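Local atomic coordinates of S-M checkpoint control protein rad4 (Schizosaccharomyces pombe, PDB entry 4BMD), a protein that is essential for DNA replication and for the checkpoint coupling S and M phases, acting as a BRCT-repeat adaptor that binds phosphorylated crb2. Residues A[51-56]-A[65-70]. Sequence-based numbering, arbitrary orientation.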
# COMPACT_ATOMS: atom_id res chain seq x y z
N ASP A 51 11.05 17.84 7.30
CA ASP A 51 9.97 17.28 8.10
C ASP A 51 9.71 15.82 7.74
O ASP A 51 9.50 14.99 8.62
CB ASP A 51 8.69 18.09 7.94
CG ASP A 51 8.81 19.49 8.50
OD1 ASP A 51 8.63 19.66 9.73
OD2 ASP A 51 9.08 20.43 7.72
N PHE A 52 9.73 15.51 6.45
CA PHE A 52 9.50 14.15 5.99
C PHE A 52 10.44 13.77 4.85
O PHE A 52 10.71 14.58 3.96
CB PHE A 52 8.05 13.97 5.53
CG PHE A 52 7.04 14.13 6.62
CD1 PHE A 52 6.74 13.08 7.47
CD2 PHE A 52 6.38 15.34 6.81
CE1 PHE A 52 5.81 13.22 8.48
CE2 PHE A 52 5.45 15.49 7.81
CZ PHE A 52 5.16 14.43 8.65
N VAL A 53 10.92 12.53 4.88
CA VAL A 53 11.67 11.97 3.76
C VAL A 53 10.74 11.10 2.93
O VAL A 53 10.10 10.19 3.46
CB VAL A 53 12.87 11.13 4.25
CG1 VAL A 53 13.49 10.36 3.09
CG2 VAL A 53 13.90 12.02 4.92
N VAL A 54 10.66 11.38 1.64
CA VAL A 54 9.75 10.65 0.75
C VAL A 54 10.49 9.67 -0.15
O VAL A 54 11.46 10.03 -0.82
CB VAL A 54 8.91 11.62 -0.10
CG1 VAL A 54 7.87 10.85 -0.90
CG2 VAL A 54 8.24 12.66 0.79
N ILE A 55 10.02 8.42 -0.15
CA ILE A 55 10.62 7.35 -0.93
C ILE A 55 9.61 6.88 -1.97
O ILE A 55 8.41 6.91 -1.72
CB ILE A 55 10.97 6.16 0.00
CG1 ILE A 55 11.78 6.65 1.21
CG2 ILE A 55 11.74 5.08 -0.74
CD1 ILE A 55 13.10 7.27 0.85
N PRO A 56 10.08 6.47 -3.16
CA PRO A 56 9.14 5.83 -4.09
C PRO A 56 8.60 4.52 -3.51
O PRO A 56 9.34 3.80 -2.84
CB PRO A 56 10.00 5.56 -5.33
CG PRO A 56 11.42 5.71 -4.88
CD PRO A 56 11.39 6.71 -3.78
N PRO A 65 18.96 3.77 2.66
CA PRO A 65 19.93 4.25 3.64
C PRO A 65 19.25 4.57 4.96
O PRO A 65 18.02 4.47 5.06
CB PRO A 65 20.46 5.54 3.00
CG PRO A 65 19.35 6.00 2.13
CD PRO A 65 18.71 4.75 1.59
N ILE A 66 20.03 4.96 5.96
CA ILE A 66 19.48 5.33 7.26
C ILE A 66 19.03 6.78 7.25
O ILE A 66 19.79 7.67 6.87
CB ILE A 66 20.50 5.12 8.39
CG1 ILE A 66 21.07 3.69 8.34
CG2 ILE A 66 19.87 5.41 9.74
CD1 ILE A 66 22.14 3.43 9.37
N PHE A 67 17.79 7.02 7.67
CA PHE A 67 17.26 8.37 7.75
C PHE A 67 16.95 8.76 9.19
O PHE A 67 16.26 8.02 9.90
CB PHE A 67 16.00 8.52 6.89
CG PHE A 67 16.26 8.47 5.41
CD1 PHE A 67 16.80 9.55 4.74
CD2 PHE A 67 15.96 7.33 4.68
CE1 PHE A 67 17.04 9.51 3.38
CE2 PHE A 67 16.19 7.27 3.32
CZ PHE A 67 16.73 8.36 2.67
N SER A 68 17.45 9.91 9.61
CA SER A 68 17.17 10.42 10.94
C SER A 68 15.91 11.28 10.92
O SER A 68 15.78 12.23 11.69
CB SER A 68 18.36 11.23 11.47
OG SER A 68 19.52 10.42 11.54
N PHE A 69 14.99 10.93 10.03
CA PHE A 69 13.74 11.66 9.86
C PHE A 69 12.62 10.65 9.67
O PHE A 69 12.87 9.52 9.27
CB PHE A 69 13.82 12.57 8.63
CG PHE A 69 14.99 13.51 8.65
CD1 PHE A 69 14.88 14.76 9.24
CD2 PHE A 69 16.20 13.14 8.08
CE1 PHE A 69 15.95 15.62 9.26
CE2 PHE A 69 17.28 14.01 8.10
CZ PHE A 69 17.15 15.25 8.68
N PRO A 70 11.37 11.05 9.97
CA PRO A 70 10.24 10.17 9.66
C PRO A 70 10.16 9.90 8.17
O PRO A 70 10.16 10.83 7.36
CB PRO A 70 9.02 10.98 10.13
CG PRO A 70 9.50 12.38 10.27
CD PRO A 70 10.94 12.29 10.64
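Val53 meets Phe67 through its CG1 methyl, which lies over the centre of the phenyl ring, 3.7 Å from the Phe67 centroid and 13° off the ring normal, a CH-pi contact. From Val53 CB, itself near Pro70 O, the two methyls part: CG1, anti to the backbone N (chi1 170°), takes the ring face, while CG2 turns to Phe69 and packs 3.8 Å from Phe69 CB, also touching Phe67 CD1. Ile55, two residues along the strand, reaches tip to tip toward the same ring, its CD1 4.0 Å from Phe67 CE2. Tyr21 meets Phe67 edge-to-face, and Tyr19 of strand 17-20 touches it too. An alanine in place of Phe67 would probably leave Val53 CG1 without its aromatic face and Ile55 CD1 without its partner, opening a gap beside the strand. The backbone N of Val53 donates to Pro70 O at 3.1 Å, nearly straight at 173°. Phe52 CD1 lies 4.0 Å from Pro70 CG. The Val53-Pro70 bond leads into the parallel pairing with edge strand 71-73 of the third BRCT repeat, which Val53 continues with Val72. One straight hydrogen bond thus sets how loop and strand line up, while the apolar contacts, being non-directional, depend on close fit.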